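Side-chain contacts in transcriptional regulator, LacI family (Corynebacterium glutamicum, PDB 3H5T), which activates transcription of the inositol phosphate synthase gene in an inositol-dependent manner and regulates further genes probably involved in making inositol-derived cell wall components and mycothiol: residues G329-K334 with E339-E344; V95-G100 with P320-G325. All coordinates share one frame; numbering follows the deposited sequence.

Interaction 1: residues G329-K334 with E339-E344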
# COMPACT_ATOMS: atom_id res chain seq x y z
N GLY A 329 5.48 6.49 9.04
CA GLY A 329 6.02 6.28 10.37
C GLY A 329 6.90 7.42 10.84
O GLY A 329 6.80 7.84 11.99
N GLU A 330 7.76 7.93 9.96
CA GLU A 330 8.64 9.05 10.30
C GLU A 330 7.83 10.27 10.68
O GLU A 330 8.10 10.94 11.68
CB GLU A 330 9.56 9.41 9.13
CG GLU A 330 10.83 8.58 9.07
CD GLU A 330 11.70 8.76 10.30
OE1 GLU A 330 12.69 8.01 10.45
OE2 GLU A 330 11.38 9.66 11.12
N THR A 331 6.82 10.57 9.87
CA THR A 331 5.96 11.71 10.12
C THR A 331 5.33 11.54 11.50
O THR A 331 5.26 12.49 12.27
CB THR A 331 4.87 11.81 9.06
OG1 THR A 331 5.48 11.98 7.78
CG2 THR A 331 3.95 12.97 9.33
N LEU A 332 4.87 10.33 11.80
CA LEU A 332 4.24 10.06 13.09
C LEU A 332 5.22 10.33 14.23
O LEU A 332 4.91 11.10 15.15
CB LEU A 332 3.74 8.61 13.16
CG LEU A 332 3.00 8.22 14.45
CD1 LEU A 332 1.86 9.18 14.69
CD2 LEU A 332 2.47 6.80 14.35
N LEU A 333 6.40 9.72 14.17
CA LEU A 333 7.41 9.92 15.20
C LEU A 333 7.76 11.39 15.39
O LEU A 333 7.86 11.86 16.53
CB LEU A 333 8.66 9.11 14.89
CG LEU A 333 8.44 7.59 14.92
CD1 LEU A 333 9.77 6.86 14.71
CD2 LEU A 333 7.83 7.21 16.27
N LYS A 334 7.94 12.14 14.30
CA LYS A 334 8.25 13.56 14.43
C LYS A 334 7.09 14.30 15.09
O LYS A 334 7.31 15.28 15.81
CB LYS A 334 8.50 14.20 13.06
CG LYS A 334 9.89 14.03 12.52
CD LYS A 334 9.98 14.69 11.16
CE LYS A 334 11.40 14.68 10.63
NZ LYS A 334 11.97 13.31 10.66
N GLU A 339 7.91 17.63 16.54
CA GLU A 339 8.65 18.17 15.41
C GLU A 339 7.68 18.63 14.32
O GLU A 339 6.50 18.27 14.34
CB GLU A 339 9.60 17.12 14.84
CG GLU A 339 10.95 17.05 15.50
CD GLU A 339 11.90 18.13 15.01
OE1 GLU A 339 12.05 18.26 13.77
OE2 GLU A 339 12.49 18.84 15.86
N TYR A 340 8.19 19.41 13.38
CA TYR A 340 7.37 19.91 12.28
C TYR A 340 7.24 18.86 11.19
O TYR A 340 8.21 18.19 10.84
CB TYR A 340 7.98 21.17 11.67
CG TYR A 340 7.25 21.59 10.41
CD1 TYR A 340 6.11 22.39 10.48
CD2 TYR A 340 7.64 21.11 9.15
CE1 TYR A 340 5.37 22.69 9.35
CE2 TYR A 340 6.90 21.41 8.00
CZ TYR A 340 5.76 22.20 8.11
OH TYR A 340 5.02 22.51 7.00
N VAL A 341 6.04 18.74 10.64
CA VAL A 341 5.76 17.81 9.55
C VAL A 341 4.90 18.55 8.53
O VAL A 341 4.15 19.46 8.88
CB VAL A 341 5.00 16.52 10.04
CG1 VAL A 341 5.85 15.74 11.03
CG2 VAL A 341 3.65 16.89 10.66
N GLU A 342 5.01 18.17 7.27
CA GLU A 342 4.21 18.81 6.25
C GLU A 342 2.78 18.26 6.35
O GLU A 342 2.58 17.07 6.55
CB GLU A 342 4.83 18.55 4.87
CG GLU A 342 6.19 19.25 4.71
CD GLU A 342 6.86 19.00 3.37
OE1 GLU A 342 7.78 18.15 3.31
OE2 GLU A 342 6.46 19.65 2.37
N PRO A 343 1.77 19.14 6.25
CA PRO A 343 0.40 18.64 6.34
C PRO A 343 0.03 17.69 5.21
O PRO A 343 -0.72 16.74 5.42
CB PRO A 343 -0.44 19.92 6.33
CG PRO A 343 0.50 20.96 6.89
CD PRO A 343 1.80 20.61 6.21
N GLU A 344 0.54 17.94 4.02
CA GLU A 344 0.25 17.08 2.88
C GLU A 344 1.48 16.83 2.01
O GLU A 344 2.26 17.75 1.74
CB GLU A 344 -0.87 17.69 2.01
CG GLU A 344 -2.17 17.96 2.78
CD GLU A 344 -3.28 18.52 1.91
OE1 GLU A 344 -2.99 19.38 1.05
OE2 GLU A 344 -4.45 18.10 2.09
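The flat peptide group of Lys334 meets the start of residues 339-344 through its carbonyl, which accepts a hydrogen bond from Glu339 N. The modelled separation of Lys334 O and Glu339 N, 2.5 Å, is doubtful as an exact length. Beside this peptide group the methylenes meet, Lys334 CB lying 3.6 Å from Glu339 CB. Further along the lysine chain, Lys334 CD comes to 3.9 Å from Tyr340 O, at the next peptide group. Val341 then fills the groove between Thr331 and Lys334. Its CG1, anti to its own carbonyl carbon (chi1 -62°), rests against Lys334 CB at 3.7 Å. The same Val341 CG1 lies 3.8 Å from Thr331 CG2. CG2 of Thr331 stands anti to the backbone N, while OG1 hydrogen-bonds to the carbonyl of Lys327. Pro167 touches both Thr331 and Val341. The lysine amine leads away from the contact, making a long salt bridge from Lys334 NZ to Glu330 OE2 (3.7 Å). The packing is that of a helix-to-strand connection in an alpha/beta domain of the periplasmic-binding-protein type: the chain leaving helix 321-336 folds back along it to enter strand 344-352.

Interaction 2: residues V95-G100 with P320-G325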
# COMPACT_ATOMS: atom_id res chain seq x y z
N VAL A 95 6.92 1.27 7.28
CA VAL A 95 6.62 1.76 8.62
C VAL A 95 7.53 1.06 9.63
O VAL A 95 7.83 1.62 10.68
CB VAL A 95 5.15 1.49 9.03
CG1 VAL A 95 4.90 2.00 10.46
CG2 VAL A 95 4.20 2.16 8.07
N ALA A 96 7.96 -0.15 9.31
CA ALA A 96 8.84 -0.90 10.20
C ALA A 96 10.23 -0.28 10.17
O ALA A 96 10.95 -0.32 11.16
CB ALA A 96 8.90 -2.36 9.77
N GLN A 97 10.61 0.28 9.02
CA GLN A 97 11.91 0.90 8.86
C GLN A 97 12.01 2.26 9.57
O GLN A 97 13.08 2.63 10.05
CB GLN A 97 12.20 1.07 7.37
CG GLN A 97 13.44 1.86 7.06
CD GLN A 97 13.72 1.88 5.57
OE1 GLN A 97 12.84 2.21 4.78
NE2 GLN A 97 14.94 1.52 5.19
N ALA A 98 10.91 2.99 9.63
CA ALA A 98 10.91 4.29 10.31
C ALA A 98 10.98 3.99 11.80
O ALA A 98 11.86 4.49 12.50
CB ALA A 98 9.63 5.06 9.98
N ALA A 99 10.04 3.18 12.27
CA ALA A 99 10.02 2.77 13.66
C ALA A 99 11.19 1.82 13.76
O ALA A 99 11.25 0.84 13.04
CB ALA A 99 8.73 2.04 13.97
N GLY A 100 12.14 2.10 14.64
CA GLY A 100 13.29 1.22 14.75
C GLY A 100 13.05 0.14 15.78
O GLY A 100 12.65 -0.98 15.44
N PRO A 320 5.49 3.81 -4.94
CA PRO A 320 6.51 3.53 -3.92
C PRO A 320 5.90 3.28 -2.55
O PRO A 320 5.95 4.14 -1.67
CB PRO A 320 7.38 4.78 -3.96
CG PRO A 320 6.35 5.85 -4.21
CD PRO A 320 5.46 5.25 -5.27
N ASN A 321 5.33 2.09 -2.35
CA ASN A 321 4.69 1.75 -1.09
C ASN A 321 5.58 1.65 0.13
O ASN A 321 5.14 1.99 1.24
CB ASN A 321 3.88 0.45 -1.22
CG ASN A 321 2.59 0.65 -1.98
OD1 ASN A 321 1.90 1.65 -1.77
ND2 ASN A 321 2.26 -0.29 -2.85
N LYS A 322 6.81 1.20 -0.04
CA LYS A 322 7.68 1.11 1.13
C LYS A 322 8.04 2.52 1.58
O LYS A 322 8.10 2.80 2.78
CB LYS A 322 8.95 0.30 0.81
CG LYS A 322 9.87 0.10 2.00
CD LYS A 322 10.89 -0.98 1.69
CE LYS A 322 11.57 -1.52 2.94
NZ LYS A 322 12.68 -0.67 3.44
N LEU A 323 8.27 3.41 0.62
CA LEU A 323 8.63 4.79 0.94
C LEU A 323 7.43 5.47 1.60
O LEU A 323 7.61 6.27 2.54
CB LEU A 323 9.02 5.55 -0.34
CG LEU A 323 9.49 7.00 -0.15
CD1 LEU A 323 10.81 7.00 0.58
CD2 LEU A 323 9.64 7.69 -1.51
N LYS A 324 6.23 5.15 1.12
CA LYS A 324 5.01 5.73 1.67
C LYS A 324 4.87 5.36 3.14
O LYS A 324 4.44 6.16 3.96
CB LYS A 324 3.79 5.23 0.90
CG LYS A 324 2.49 5.84 1.37
CD LYS A 324 1.31 5.31 0.59
CE LYS A 324 1.13 3.82 0.81
NZ LYS A 324 0.06 3.25 -0.07
N GLY A 325 5.27 4.13 3.46
CA GLY A 325 5.20 3.67 4.83
C GLY A 325 6.29 4.29 5.67
O GLY A 325 6.06 4.62 6.84
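Two helices that lie far apart in sequence, 86-98 and 321-336, come side by side here, and within residues 95-100 and 320-325 the nearest CA atoms are those of Val95 and Gly325, 4.5 Å apart. With no side chain on Gly325, its backbone can lie directly against Val95. The carbonyl oxygen of Gly325 faces the valine: Val95 CA makes a C-H...O contact with Gly325 O at 3.4 Å, and Val95 CG2 lies 3.3 Å from the same oxygen and 3.7 Å from Gly325 CA. The backbone nitrogen of Val95 is also near this oxygen, but the angle is too poor for a hydrogen bond. Both helices belong to the subdomain whose central sheet includes strand 70-75, as in the sugar-binding core of LacI-family regulators. Here the chain, having visited the other subdomain, returns to pack against a helix close to the start of this core. Toward solvent the chemistry becomes polar. Gln97, with CG anti to its backbone N (chi1 173°), stretches out to meet Lys322 at about a right angle, and Lys322 NZ gives a weak hydrogen bond to Gln97 OE1 at 3.2 Å. Lys324 CB is directed away from residues 95-100, and Lys324 NZ donates a hydrogen bond to Asn321 OD1 at 3.0 Å, tilted 27° from the carbonyl plane. A salt bridge to Asp158 gives the same NZ a second partner.

Helix 321-336 is common to both contacts: its first turns take part in interaction 2 and its later turns in interaction 1, and the centres of the two contacts are about 13 Å apart. Interaction 2 is partly buried, pairing a glycine and a valine at its inner side with a polar pair at its exposed side, and it joins elements some 220 residues apart. Interaction 1 is a surface contact between neighbours in sequence, where a backbone hydrogen bond and aliphatic carbons hold the outgoing loop. The two also touch directly: Ala98 CB packs 3.4 Å from Glu330 N, and Leu333 CD1 lies near Ala98 and Ala99. One helix thus meets helix 86-98 and its own C-terminal continuation.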